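Local coordinates for OmpT protein (PDB 6EHD) that probably acts as a porin, a beta-barrel channel that lets ions and small solutes diffuse non-specifically across the bacterial outer membrane, at residues Ser36-Ala42 with Gly54-Leu60; Gly111-Asp115 with Asn169-Phe174; His118-Lys123 with Ala135-Glu141; Leu148-Tyr152 with Ser195-Val199. The protein carries 1 engineered substitution. Where two conformers were deposited one is given. Residues are numbered along the deposited sequence.

A beta barrel is held by neighbour-to-neighbour pairings plus contacts across its wall, and these four sample both. Contacts 1 and 3 are hairpins in the same curled antiparallel sheet, centres about 20 Å apart. Contact 4 spans two strands with strand 160-171 between them, and contact 2 ties the inward loop to the end of strand 160-171 and the start of strand 174-181. Contacts 2, 3 and 4 cluster, centres 13 to 14 Å apart, and contact 4 touches the other two. Along the chain contact 1 comes first; contact 3 falls between the segments of contact 2, which alternate with those of contact 4. Contact 2 fastens the loop to the wall beside the strands that contact 4 joins.

Contact 1 (Ser36-Ala42 with Gly54-Leu60)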
loop_
_atom_site.group_PDB
_atom_site.type_symbol
_atom_site.label_atom_id
_atom_site.label_comp_id
_atom_site.label_asym_id
_atom_site.label_seq_id
_atom_site.Cartn_x
_atom_site.Cartn_y
_atom_site.Cartn_z
ATOM N N SER A 36 5.366 -14.349 0.266
ATOM C CA SER A 36 5.442 -15.137 -0.952
ATOM C C SER A 36 4.032 -15.344 -1.592
ATOM O O SER A 36 3.043 -15.422 -0.868
ATOM C CB SER A 36 6.077 -16.493 -0.593
ATOM O OG SER A 36 7.418 -16.323 -0.060
ATOM N N ARG A 37 4.004 -15.513 -2.892
ATOM C CA ARG A 37 2.711 -15.681 -3.614
ATOM C C ARG A 37 2.870 -16.384 -4.934
ATOM O O ARG A 37 3.951 -16.429 -5.486
ATOM C CB ARG A 37 2.077 -14.233 -3.821
ATOM C CG ARG A 37 2.617 -13.425 -4.975
ATOM C CD ARG A 37 3.895 -12.613 -4.774
ATOM N NE ARG A 37 4.007 -11.799 -3.561
ATOM C CZ ARG A 37 3.701 -10.503 -3.447
ATOM N NH1 ARG A 37 3.271 -9.803 -4.456
ATOM N NH2 ARG A 37 3.859 -9.957 -2.271
ATOM N N ALA A 38 1.740 -16.897 -5.516
ATOM C CA ALA A 38 1.780 -17.488 -6.810
ATOM C C ALA A 38 0.368 -17.307 -7.461
ATOM O O ALA A 38 -0.603 -17.402 -6.804
ATOM C CB ALA A 38 2.056 -19.015 -6.704
ATOM N N GLY A 39 0.317 -17.011 -8.725
ATOM C CA GLY A 39 -1.025 -16.837 -9.413
ATOM C C GLY A 39 -1.004 -17.236 -10.889
ATOM O O GLY A 39 0.040 -17.666 -11.440
ATOM N N VAL A 40 -2.173 -17.033 -11.548
ATOM C CA VAL A 40 -2.326 -17.154 -12.987
ATOM C C VAL A 40 -3.123 -15.959 -13.490
ATOM O O VAL A 40 -4.069 -15.519 -12.804
ATOM C CB VAL A 40 -2.983 -18.490 -13.349
ATOM C CG1 VAL A 40 -4.282 -18.693 -12.629
ATOM C CG2 VAL A 40 -3.175 -18.643 -14.843
ATOM N N ASP A 41 -2.638 -15.398 -14.584
ATOM C CA ASP A 41 -3.161 -14.207 -15.275
ATOM C C ASP A 41 -3.454 -14.590 -16.739
ATOM O O ASP A 41 -2.535 -14.755 -17.585
ATOM C CB ASP A 41 -2.146 -13.063 -15.215
ATOM C CG ASP A 41 -2.729 -11.729 -15.688
ATOM O OD1 ASP A 41 -3.969 -11.585 -15.877
ATOM O OD2 ASP A 41 -1.960 -10.771 -15.857
ATOM N N ALA A 42 -4.754 -14.725 -17.059
ATOM C CA ALA A 42 -5.212 -15.081 -18.410
ATOM C C ALA A 42 -5.846 -13.853 -19.136
ATOM O O ALA A 42 -6.640 -13.131 -18.525
ATOM C CB ALA A 42 -6.226 -16.221 -18.296
ATOM N N GLY A 54 -8.932 -12.770 -16.714
ATOM C CA GLY A 54 -9.299 -13.510 -15.506
ATOM C C GLY A 54 -7.967 -13.779 -14.702
ATOM O O GLY A 54 -7.069 -14.337 -15.231
ATOM N N LYS A 55 -7.904 -13.363 -13.452
ATOM C CA LYS A 55 -6.638 -13.470 -12.618
ATOM C C LYS A 55 -6.957 -13.991 -11.241
ATOM O O LYS A 55 -7.915 -13.536 -10.598
ATOM C CB LYS A 55 -5.959 -12.074 -12.582
ATOM C CG LYS A 55 -4.625 -12.017 -11.838
ATOM C CD LYS A 55 -3.932 -10.622 -12.035
ATOM C CE LYS A 55 -2.667 -10.483 -11.186
ATOM N NZ LYS A 55 -1.975 -9.210 -11.504
ATOM N N VAL A 56 -6.112 -14.891 -10.675
ATOM C CA VAL A 56 -6.292 -15.283 -9.340
ATOM C C VAL A 56 -4.851 -15.454 -8.729
ATOM O O VAL A 56 -3.970 -15.851 -9.437
ATOM C CB VAL A 56 -7.113 -16.601 -9.257
ATOM C CG1 VAL A 56 -6.449 -17.707 -10.008
ATOM C CG2 VAL A 56 -7.401 -16.973 -7.817
ATOM N N GLU A 57 -4.707 -15.019 -7.500
ATOM C CA GLU A 57 -3.402 -15.020 -6.788
ATOM C C GLU A 57 -3.603 -15.595 -5.444
ATOM O O GLU A 57 -4.512 -15.154 -4.689
ATOM C CB GLU A 57 -2.895 -13.571 -6.656
ATOM C CG GLU A 57 -1.402 -13.476 -6.105
ATOM C CD GLU A 57 -0.833 -12.004 -6.153
ATOM O OE1 GLU A 57 -0.690 -11.401 -5.082
ATOM O OE2 GLU A 57 -0.559 -11.543 -7.288
ATOM N N PHE A 58 -2.729 -16.531 -5.057
ATOM C CA PHE A 58 -2.795 -17.178 -3.757
ATOM C C PHE A 58 -1.495 -16.883 -2.892
ATOM O O PHE A 58 -0.421 -16.627 -3.436
ATOM C CB PHE A 58 -2.779 -18.703 -3.958
ATOM C CG PHE A 58 -3.930 -19.232 -4.800
ATOM C CD1 PHE A 58 -5.145 -19.581 -4.195
ATOM C CD2 PHE A 58 -3.774 -19.406 -6.169
ATOM C CE1 PHE A 58 -6.206 -20.090 -4.959
ATOM C CE2 PHE A 58 -4.855 -19.921 -6.948
ATOM C CZ PHE A 58 -6.055 -20.240 -6.317
ATOM N N ALA A 59 -1.644 -16.891 -1.591
ATOM C CA ALA A 59 -0.513 -16.723 -0.677
ATOM C C ALA A 59 0.049 -18.064 -0.488
ATOM O O ALA A 59 -0.685 -19.077 -0.467
ATOM C CB ALA A 59 -0.915 -16.220 0.631
ATOM N N LEU A 60 1.365 -18.061 -0.269
ATOM C CA LEU A 60 2.120 -19.293 -0.132
ATOM C C LEU A 60 2.540 -19.392 1.329
ATOM O O LEU A 60 3.609 -18.876 1.724
ATOM C CB LEU A 60 3.287 -19.342 -1.136
ATOM C CG LEU A 60 2.973 -19.647 -2.584
ATOM C CD1 LEU A 60 4.265 -19.892 -3.340
ATOM C CD2 LEU A 60 2.090 -20.889 -2.697
#
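Leu-60, Arg-37 and Ala-38 lose the most surface where these two segments meet. Leu-60, poorly ordered, points its CB toward the partner; its N donates to Ser-36 O (3.2 Å) and its CD1 lies 4.1 Å from Ala-38 CB. Ala-38 pairs with Phe-58 through Ala-38 N to Phe-58 O (3.0 Å) and Phe-58 N to Ala-38 O (2.9 Å); its methyl touches Trp-325, seen to bind calcium in a structure of this protein, though none is bound here. Arg-37 faces the other side, in a non-hydrogen-bonded pair with Ala-59. Its NE bonds Ser-35 O and NH1 forms a salt bridge with MES, probably from the crystallisation liquor; Arg-37 NH1 to Glu-57 OE1, 4.3 Å, is charge attraction only. Glu-57 OE1 salt-bridges Arg-69 and OE2 hydrogen-bonds Tyr-14. Alternation puts Asp-41, Lys-55 and Glu-57 beside Arg-37, and Val-40, Val-56 and Phe-58 beside Ala-38 on the other face. With strand directions 168° apart, this is the antiparallel hairpin of a porin barrel, polar inside and apolar outside.

Contact 2 (Gly111-Asp115 with Asn169-Phe174)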
loop_
_atom_site.group_PDB
_atom_site.type_symbol
_atom_site.label_atom_id
_atom_site.label_comp_id
_atom_site.label_asym_id
_atom_site.label_seq_id
_atom_site.Cartn_x
_atom_site.Cartn_y
_atom_site.Cartn_z
ATOM N N GLY A 111 -4.947 3.648 4.373
ATOM C CA GLY A 111 -5.095 2.257 4.748
ATOM C C GLY A 111 -5.462 2.010 6.194
ATOM O O GLY A 111 -5.500 0.855 6.659
ATOM N N THR A 112 -5.676 3.071 6.927
ATOM C CA THR A 112 -5.839 2.983 8.406
ATOM C C THR A 112 -6.944 1.983 8.857
ATOM O O THR A 112 -6.710 1.231 9.817
ATOM C CB THR A 112 -6.113 4.376 8.993
ATOM O OG1 THR A 112 -5.156 5.258 8.417
ATOM C CG2 THR A 112 -6.029 4.410 10.559
ATOM N N LEU A 113 -8.066 1.968 8.143
ATOM C CA LEU A 113 -9.188 1.032 8.323
ATOM C C LEU A 113 -9.284 -0.192 7.401
ATOM O O LEU A 113 -9.771 -1.251 7.839
ATOM C CB LEU A 113 -10.515 1.810 8.301
ATOM C CG LEU A 113 -10.665 3.078 9.156
ATOM C CD1 LEU A 113 -12.021 3.756 9.003
ATOM C CD2 LEU A 113 -10.383 2.844 10.627
ATOM N N SER A 114 -8.810 -0.065 6.153
ATOM C CA SER A 114 -9.037 -1.055 5.097
ATOM C C SER A 114 -7.925 -2.094 5.033
ATOM O O SER A 114 -8.155 -3.179 4.495
ATOM C CB SER A 114 -9.169 -0.317 3.718
ATOM O OG SER A 114 -7.927 0.330 3.406
ATOM N N ASP A 115 -6.717 -1.781 5.554
ATOM C CA ASP A 115 -5.495 -2.573 5.289
ATOM C C ASP A 115 -5.277 -2.796 3.748
ATOM O O ASP A 115 -4.777 -3.809 3.343
ATOM C CB ASP A 115 -5.524 -3.951 6.012
ATOM C CG ASP A 115 -5.569 -3.816 7.540
ATOM O OD1 ASP A 115 -5.248 -2.730 8.101
ATOM O OD2 ASP A 115 -5.952 -4.808 8.186
ATOM N N ASN A 169 -13.548 5.883 3.480
ATOM C CA ASN A 169 -13.602 4.468 3.876
ATOM C C ASN A 169 -14.307 4.421 5.262
ATOM O O ASN A 169 -13.909 5.140 6.174
ATOM C CB ASN A 169 -12.191 3.871 3.938
ATOM C CG ASN A 169 -12.099 2.413 4.361
ATOM O OD1 ASN A 169 -11.079 2.067 4.970
ATOM N ND2 ASN A 169 -13.081 1.492 3.959
ATOM N N ARG A 170 -15.405 3.657 5.361
ATOM C CA ARG A 170 -16.202 3.579 6.638
ATOM C C ARG A 170 -16.315 2.170 7.118
ATOM O O ARG A 170 -16.635 1.280 6.324
ATOM C CB ARG A 170 -17.637 4.147 6.449
ATOM C CG ARG A 170 -18.414 4.275 7.778
ATOM C CD ARG A 170 -19.677 5.135 7.613
ATOM N NE ARG A 170 -20.525 5.050 8.815
ATOM C CZ ARG A 170 -21.769 5.537 8.884
ATOM N NH1 ARG A 170 -22.342 6.144 7.830
ATOM N NH2 ARG A 170 -22.453 5.421 10.018
ATOM N N ASP A 171 -16.058 1.950 8.409
ATOM C CA ASP A 171 -16.242 0.650 9.025
ATOM C C ASP A 171 -17.170 0.838 10.268
ATOM O O ASP A 171 -16.773 1.470 11.262
ATOM C CB ASP A 171 -14.946 0.037 9.490
ATOM C CG ASP A 171 -15.135 -1.442 9.977
ATOM O OD1 ASP A 171 -16.119 -1.750 10.664
ATOM O OD2 ASP A 171 -14.322 -2.300 9.651
ATOM N N LYS A 172 -18.364 0.263 10.192
ATOM C CA LYS A 172 -19.402 0.500 11.224
ATOM C C LYS A 172 -19.161 -0.268 12.515
ATOM O O LYS A 172 -19.797 0.039 13.504
ATOM C CB LYS A 172 -20.794 0.188 10.651
ATOM C CG LYS A 172 -21.302 1.256 9.699
ATOM C CD LYS A 172 -22.517 0.760 8.916
ATOM C CE LYS A 172 -23.034 1.828 7.991
ATOM N NZ LYS A 172 -24.355 1.460 7.395
ATOM N N ALA A 173 -18.229 -1.215 12.522
ATOM C CA ALA A 173 -17.864 -1.936 13.729
ATOM C C ALA A 173 -16.378 -2.201 13.809
ATOM O O ALA A 173 -15.925 -3.345 13.873
ATOM C CB ALA A 173 -18.636 -3.256 13.796
ATOM N N PHE A 174 -15.594 -1.130 13.842
ATOM C CA PHE A 174 -14.131 -1.253 13.822
ATOM C C PHE A 174 -13.598 -1.504 15.259
ATOM O O PHE A 174 -13.883 -0.723 16.170
ATOM C CB PHE A 174 -13.499 0.042 13.258
ATOM C CG PHE A 174 -12.029 -0.062 13.021
ATOM C CD1 PHE A 174 -11.527 -0.768 11.923
ATOM C CD2 PHE A 174 -11.126 0.539 13.882
ATOM C CE1 PHE A 174 -10.145 -0.874 11.724
ATOM C CE2 PHE A 174 -9.747 0.482 13.640
ATOM C CZ PHE A 174 -9.261 -0.235 12.562
HETATM O O HOH W 1 -8.792 3.381 5.592
#
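Gly-111 opens a single helical turn, closed by Asp-115 N to Gly-111 O (3.1 Å), which presents the next residues to the barrel wall. Thr-112 contributes its backbone, with O 4.0 Å from Phe-174 CZ. Leu-113, whose CB points toward the wall, is the main point of attachment: its CD2 sits 3.7 Å from the centroid of the Phe-174 ring, almost on the ring normal, a CH-pi contact over the face. Its N donates to a water (3.0 Å) that donates to Asn-169 OD1 (2.7 Å), so solvent bridges the polar end. Ser-114 brings CB to 3.3 Å from Asn-169 OD1, while its OG bonds Ala-116. Gln-146 joins both sides, bonding Leu-113 O, Asn-169 and Asp-171. Phe-174 is brought round by a corner in the chain, where Asp-171 OD1 accepts from Ala-173 N (2.9 Å) in an Asx turn. A long loop folded inward between barrel strands and fastened to the wall is consistent with the constriction loop L3 of general porins.

Contact 3 (His118-Lys123 with Ala135-Glu141)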
loop_
_atom_site.group_PDB
_atom_site.type_symbol
_atom_site.label_atom_id
_atom_site.label_comp_id
_atom_site.label_asym_id
_atom_site.label_seq_id
_atom_site.Cartn_x
_atom_site.Cartn_y
_atom_site.Cartn_z
ATOM N N HIS A 118 -10.308 -4.641 -0.257
ATOM C CA HIS A 118 -11.796 -4.801 -0.173
ATOM C C HIS A 118 -12.163 -5.940 -1.094
ATOM O O HIS A 118 -11.751 -6.016 -2.300
ATOM C CB HIS A 118 -12.524 -3.496 -0.521
ATOM C CG HIS A 118 -14.006 -3.453 -0.184
ATOM N ND1 HIS A 118 -14.959 -4.218 -0.842
ATOM C CD2 HIS A 118 -14.692 -2.671 0.697
ATOM C CE1 HIS A 118 -16.152 -3.963 -0.310
ATOM N NE2 HIS A 118 -16.030 -2.979 0.567
ATOM N N ASP A 119 -12.903 -6.892 -0.512
ATOM C CA ASP A 119 -13.246 -8.163 -1.188
ATOM C C ASP A 119 -14.302 -8.076 -2.294
ATOM O O ASP A 119 -14.524 -9.038 -3.063
ATOM C CB ASP A 119 -13.777 -9.197 -0.150
ATOM C CG ASP A 119 -12.707 -9.680 0.827
ATOM O OD1 ASP A 119 -11.524 -9.282 0.693
ATOM O OD2 ASP A 119 -13.064 -10.436 1.772
ATOM N N SER A 120 -15.009 -6.977 -2.381
ATOM C CA SER A 120 -15.989 -6.875 -3.445
ATOM C C SER A 120 -15.989 -5.457 -4.020
ATOM O O SER A 120 -16.829 -4.639 -3.632
ATOM C CB SER A 120 -17.399 -7.277 -2.944
ATOM O OG SER A 120 -18.280 -7.122 -4.035
ATOM N N GLN A 121 -15.058 -5.182 -4.961
ATOM C CA GLN A 121 -14.963 -3.864 -5.558
ATOM C C GLN A 121 -15.188 -3.919 -7.033
ATOM O O GLN A 121 -14.912 -4.945 -7.663
ATOM C CB GLN A 121 -13.522 -3.286 -5.395
ATOM C CG GLN A 121 -13.092 -2.894 -4.069
ATOM C CD GLN A 121 -11.614 -2.346 -4.081
ATOM O OE1 GLN A 121 -11.366 -1.189 -4.419
ATOM N NE2 GLN A 121 -10.675 -3.203 -3.686
ATOM N N VAL A 122 -15.619 -2.783 -7.576
ATOM C CA VAL A 122 -15.444 -2.454 -8.979
ATOM C C VAL A 122 -14.362 -1.361 -9.109
ATOM O O VAL A 122 -14.502 -0.305 -8.479
ATOM C CB VAL A 122 -16.683 -1.821 -9.640
ATOM C CG1 VAL A 122 -16.570 -1.921 -11.131
ATOM C CG2 VAL A 122 -17.952 -2.399 -9.104
ATOM N N LYS A 123 -13.365 -1.577 -9.986
ATOM C CA LYS A 123 -12.253 -0.589 -10.141
ATOM C C LYS A 123 -12.222 -0.217 -11.601
ATOM O O LYS A 123 -12.509 -1.069 -12.484
ATOM C CB LYS A 123 -10.906 -1.173 -9.629
ATOM C CG LYS A 123 -10.804 -1.277 -8.111
ATOM C CD LYS A 123 -9.530 -1.987 -7.597
ATOM C CE LYS A 123 -8.224 -1.348 -8.087
ATOM N NZ LYS A 123 -7.090 -2.288 -7.746
ATOM N N ALA A 135 -10.276 4.937 -10.481
ATOM C CA ALA A 135 -11.294 4.990 -9.453
ATOM C C ALA A 135 -11.793 3.654 -8.949
ATOM O O ALA A 135 -11.523 2.607 -9.546
ATOM C CB ALA A 135 -12.431 5.836 -10.038
ATOM N N GLY A 136 -12.403 3.644 -7.772
ATOM C CA GLY A 136 -12.955 2.419 -7.227
ATOM C C GLY A 136 -14.138 2.613 -6.283
ATOM O O GLY A 136 -14.321 3.652 -5.640
ATOM N N TYR A 137 -14.961 1.567 -6.203
ATOM C CA TYR A 137 -16.086 1.513 -5.237
ATOM C C TYR A 137 -16.212 0.126 -4.634
ATOM O O TYR A 137 -16.218 -0.867 -5.337
ATOM C CB TYR A 137 -17.407 1.906 -6.021
ATOM C CG TYR A 137 -18.708 1.735 -5.227
ATOM C CD1 TYR A 137 -19.164 2.728 -4.340
ATOM C CD2 TYR A 137 -19.493 0.570 -5.374
ATOM C CE1 TYR A 137 -20.348 2.565 -3.584
ATOM C CE2 TYR A 137 -20.665 0.395 -4.615
ATOM C CZ TYR A 137 -21.095 1.382 -3.757
ATOM O OH TYR A 137 -22.248 1.162 -3.053
ATOM N N GLY A 138 -16.398 0.059 -3.330
ATOM C CA GLY A 138 -16.569 -1.183 -2.638
ATOM C C GLY A 138 -18.091 -1.338 -2.316
ATOM O O GLY A 138 -18.711 -0.419 -1.732
ATOM N N PHE A 139 -18.629 -2.515 -2.597
ATOM C CA PHE A 139 -20.056 -2.853 -2.190
ATOM C C PHE A 139 -20.160 -3.253 -0.723
ATOM O O PHE A 139 -19.549 -4.275 -0.320
ATOM C CB PHE A 139 -20.576 -3.980 -3.072
ATOM C CG PHE A 139 -20.730 -3.580 -4.501
ATOM C CD1 PHE A 139 -21.929 -3.022 -4.964
ATOM C CD2 PHE A 139 -19.690 -3.741 -5.384
ATOM C CE1 PHE A 139 -22.065 -2.662 -6.305
ATOM C CE2 PHE A 139 -19.816 -3.386 -6.700
ATOM C CZ PHE A 139 -20.992 -2.840 -7.175
ATOM N N PRO A 140 -20.860 -2.439 0.129
ATOM C CA PRO A 140 -20.981 -2.877 1.534
ATOM C C PRO A 140 -22.045 -3.998 1.476
ATOM O O PRO A 140 -22.911 -3.972 0.583
ATOM C CB PRO A 140 -21.465 -1.626 2.279
ATOM C CG PRO A 140 -22.155 -0.810 1.255
ATOM C CD PRO A 140 -21.525 -1.137 -0.091
ATOM N N GLU A 141 -21.940 -5.049 2.257
ATOM C CA GLU A 141 -22.868 -6.156 1.915
ATOM C C GLU A 141 -23.853 -6.334 3.011
ATOM O O GLU A 141 -23.690 -7.196 3.876
ATOM C CB GLU A 141 -22.139 -7.395 1.443
ATOM C CG GLU A 141 -21.879 -7.244 -0.060
ATOM C CD GLU A 141 -20.890 -8.224 -0.600
ATOM O OE1 GLU A 141 -20.659 -8.203 -1.825
ATOM O OE2 GLU A 141 -20.363 -9.020 0.200
#
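This is an antiparallel hairpin pairing in the barrel wall, placed where the chain leaves the long inward loop and enters strand 121-128. The strands run 169° apart with axes 4.7 Å from each other. Val-122 and Tyr-137 form the hydrogen-bonded pair, Val-122 N to Tyr-137 O and Tyr-137 N to Val-122 O, both 3.0 Å. Pairing continues past the strand end, with Phe-139 N donating to Ser-120 O (3.0 Å). On the face of Gln-121 and Lys-123 the opposite strand offers Gly-138 and Gly-136. The bare Gly-138 leaves space for His-118: its CA packs over the imidazole, 3.7 Å from the ring centroid, where a side chain would collide with His-118 NE2. That nitrogen bonds Gln-146 O, while His-118 ND1 accepts from Ser-120 N (3.2 Å), bracing the corner. Lys-123 reaches away to a salt bridge with Asp-93 of helix 90-94. With Gln-121 and Lys-123 facing glycines, this porin barrel hairpin joins the inward loop, probably the constriction loop, as in other porins.

Contact 4 (Leu148-Tyr152 with Ser195-Val199); sequences LAELY and SYFEV. With C8E ((hydroxyethyloxy)tri(ethyloxy)octane), chain K; C8E ((hydroxyethyloxy)tri(ethyloxy)octane), chain J.
Both segments are fully extended strands running in nearly the same direction, 10° apart, with axes 9.4 Å from each other. They are next-but-one neighbours in the barrel sheet, because strand 160-171 lies between them, antiparallel to both; no backbone bond joins them directly. In register, Glu-150 lies across from Tyr-196 (CA-CA 9.4 Å) and Tyr-152 from Glu-198 (9.1 Å). Long side chains on the inner face close the gap. Tyr-196, chi1 p at 46°, sends its OH to Glu-150 OE2 as donor, 2.6 Å; Glu-150 has chi1 m and chi2 t, and the same OE2 also bonds Ser-91 in helix 90-94. Leu-148 CD1 lies 3.6 Å from Tyr-196 OH. Tyr-152, chi1 m, places OH 3.9 Å from Tyr-196 CE2 and bonds Tyr-215, while its CD2 is 3.5 Å from Glu-198 OE2. Glu-198, with chi1 and chi2 both p, bonds His-163 through that oxygen. Phe-197 points outward, its ring face against C3 of the chain K detergent, and Val-199 CG1 meets C6 of the chain J detergent (3.8 Å). The chemistry implies a two-sided porin wall: buried acids held by hydroxyls and a histidine inside, and an apolar surface for lipid or detergent outside.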
loop_
_atom_site.group_PDB
_atom_site.type_symbol
_atom_site.label_atom_id
_atom_site.label_comp_id
_atom_site.label_asym_id
_atom_site.label_seq_id
_atom_site.Cartn_x
_atom_site.Cartn_y
_atom_site.Cartn_z
ATOM N N LEU A 148 -16.532 2.054 0.703
ATOM C CA LEU A 148 -15.315 2.612 0.036
ATOM C C LEU A 148 -15.649 3.291 -1.277
ATOM O O LEU A 148 -16.349 2.753 -2.144
ATOM C CB LEU A 148 -14.282 1.486 -0.194
ATOM C CG LEU A 148 -12.940 1.820 -0.845
ATOM C CD1 LEU A 148 -12.084 2.628 0.123
ATOM C CD2 LEU A 148 -12.220 0.573 -1.259
ATOM N N ALA A 149 -15.077 4.477 -1.457
ATOM C CA ALA A 149 -15.160 5.173 -2.689
ATOM C C ALA A 149 -13.853 6.027 -2.849
ATOM O O ALA A 149 -13.507 6.795 -1.918
ATOM C CB ALA A 149 -16.401 6.089 -2.716
ATOM N N GLU A 150 -13.235 5.930 -4.033
ATOM C CA GLU A 150 -11.922 6.567 -4.293
ATOM C C GLU A 150 -11.796 7.089 -5.708
ATOM O O GLU A 150 -12.341 6.493 -6.629
ATOM C CB GLU A 150 -10.777 5.507 -4.042
ATOM C CG GLU A 150 -10.765 4.963 -2.618
ATOM C CD GLU A 150 -9.523 4.091 -2.284
ATOM O OE1 GLU A 150 -9.165 3.259 -3.189
ATOM O OE2 GLU A 150 -8.994 4.218 -1.153
ATOM N N LEU A 151 -11.013 8.173 -5.896
ATOM C CA LEU A 151 -10.732 8.764 -7.210
ATOM C C LEU A 151 -9.393 9.449 -7.184
ATOM O O LEU A 151 -9.154 10.251 -6.246
ATOM C CB LEU A 151 -11.822 9.820 -7.588
ATOM C CG LEU A 151 -11.573 10.684 -8.833
ATOM C CD1 LEU A 151 -11.605 9.837 -10.039
ATOM C CD2 LEU A 151 -12.638 11.804 -9.009
ATOM N N TYR A 152 -8.548 9.113 -8.159
ATOM C CA TYR A 152 -7.205 9.709 -8.346
ATOM C C TYR A 152 -7.025 10.111 -9.828
ATOM O O TYR A 152 -7.519 9.396 -10.754
ATOM C CB TYR A 152 -6.095 8.705 -7.891
ATOM C CG TYR A 152 -6.055 8.439 -6.404
ATOM C CD1 TYR A 152 -6.910 7.535 -5.778
ATOM C CD2 TYR A 152 -5.106 9.070 -5.582
ATOM C CE1 TYR A 152 -6.869 7.323 -4.407
ATOM C CE2 TYR A 152 -5.018 8.808 -4.229
ATOM C CZ TYR A 152 -5.907 7.961 -3.627
ATOM O OH TYR A 152 -5.842 7.760 -2.229
ATOM N N SER A 195 -11.501 9.815 5.943
ATOM C CA SER A 195 -11.565 10.614 4.761
ATOM C C SER A 195 -10.149 11.182 4.448
ATOM O O SER A 195 -9.527 11.771 5.284
ATOM C CB SER A 195 -12.558 11.792 4.959
ATOM O OG SER A 195 -13.822 11.220 5.322
ATOM N N TYR A 196 -9.673 11.036 3.212
ATOM C CA TYR A 196 -8.268 11.370 2.922
ATOM C C TYR A 196 -8.067 11.988 1.520
ATOM O O TYR A 196 -8.854 11.818 0.590
ATOM C CB TYR A 196 -7.352 10.084 3.194
ATOM C CG TYR A 196 -7.967 8.789 2.561
ATOM C CD1 TYR A 196 -8.876 8.024 3.315
ATOM C CD2 TYR A 196 -7.720 8.441 1.233
ATOM C CE1 TYR A 196 -9.517 6.899 2.773
ATOM C CE2 TYR A 196 -8.334 7.275 0.694
ATOM C CZ TYR A 196 -9.262 6.530 1.469
ATOM O OH TYR A 196 -9.909 5.397 0.957
ATOM N N PHE A 197 -6.990 12.760 1.391
ATOM C CA PHE A 197 -6.584 13.458 0.186
ATOM C C PHE A 197 -5.088 13.638 0.136
ATOM O O PHE A 197 -4.421 13.901 1.190
ATOM C CB PHE A 197 -7.338 14.864 0.148
ATOM C CG PHE A 197 -6.969 15.693 -1.034
ATOM C CD1 PHE A 197 -7.404 15.340 -2.283
ATOM C CD2 PHE A 197 -6.208 16.838 -0.907
ATOM C CE1 PHE A 197 -7.045 16.073 -3.413
ATOM C CE2 PHE A 197 -5.819 17.541 -2.029
ATOM C CZ PHE A 197 -6.265 17.177 -3.275
ATOM N N GLU A 198 -4.487 13.570 -1.104
ATOM C CA GLU A 198 -3.068 13.656 -1.252
ATOM C C GLU A 198 -2.672 14.298 -2.564
ATOM O O GLU A 198 -3.434 14.267 -3.554
ATOM C CB GLU A 198 -2.440 12.211 -1.216
ATOM C CG GLU A 198 -2.758 11.315 -2.388
ATOM C CD GLU A 198 -1.893 11.458 -3.665
ATOM O OE1 GLU A 198 -0.734 11.867 -3.584
ATOM O OE2 GLU A 198 -2.391 11.139 -4.802
ATOM N N VAL A 199 -1.488 14.872 -2.560
ATOM C CA VAL A 199 -0.768 15.299 -3.781
ATOM C C VAL A 199 0.656 14.729 -3.778
ATOM O O VAL A 199 1.359 14.815 -2.720
ATOM C CB VAL A 199 -0.703 16.852 -3.851
ATOM C CG1 VAL A 199 0.143 17.331 -5.018
ATOM C CG2 VAL A 199 -2.117 17.439 -3.919
HETATM C C1 C8E K . -8.229 21.034 -4.055
HETATM C C2 C8E K . -9.542 20.566 -3.439
HETATM C C3 C8E K . -9.325 20.070 -2.037
HETATM C C4 C8E K . -10.282 18.955 -1.738
HETATM C C5 C8E K . -10.218 18.642 -0.296
HETATM C C6 C8E K . -11.096 17.471 0.059
HETATM C C7 C8E K . -10.720 17.115 1.473
HETATM C C8 C8E K . -11.469 15.954 2.084
HETATM O O9 C8E K . -10.814 15.760 3.349
HETATM C C10 C8E K . -9.784 14.788 3.369
HETATM C C11 C8E K . -8.659 15.221 4.306
HETATM O O12 C8E K . -9.211 15.545 5.574
HETATM C C1 C8E J . -6.029 22.201 -5.555
HETATM C C2 C8E J . -5.529 20.809 -5.842
HETATM C C3 C8E J . -4.401 20.880 -6.854
HETATM C C4 C8E J . -3.376 19.793 -6.620
HETATM C C5 C8E J . -2.682 19.394 -7.907
HETATM C C6 C8E J . -1.182 19.439 -7.855
HETATM C C7 C8E J . -0.532 20.715 -7.331
HETATM C C8 C8E J . 0.855 20.886 -7.996
HETATM O O9 C8E J . 1.624 19.736 -7.711
HETATM C C10 C8E J . 3.029 19.750 -7.940
HETATM C C11 C8E J . 3.509 18.504 -7.207
HETATM O O12 C8E J . 3.997 18.880 -5.909
HETATM C C13 C8E J . 4.230 17.787 -5.038
HETATM C C14 C8E J . 4.058 18.242 -3.612
HETATM O O15 C8E J . 5.119 19.061 -3.095
HETATM C C16 C8E J . 5.811 19.998 -3.856
HETATM C C17 C8E J . 6.378 21.044 -2.903
HETATM O O18 C8E J . 7.787 21.095 -2.948
HETATM C C19 C8E J . 8.315 21.795 -4.066
HETATM C C20 C8E J . 9.781 21.524 -3.829
HETATM O O21 C8E J . 10.170 20.151 -3.947
#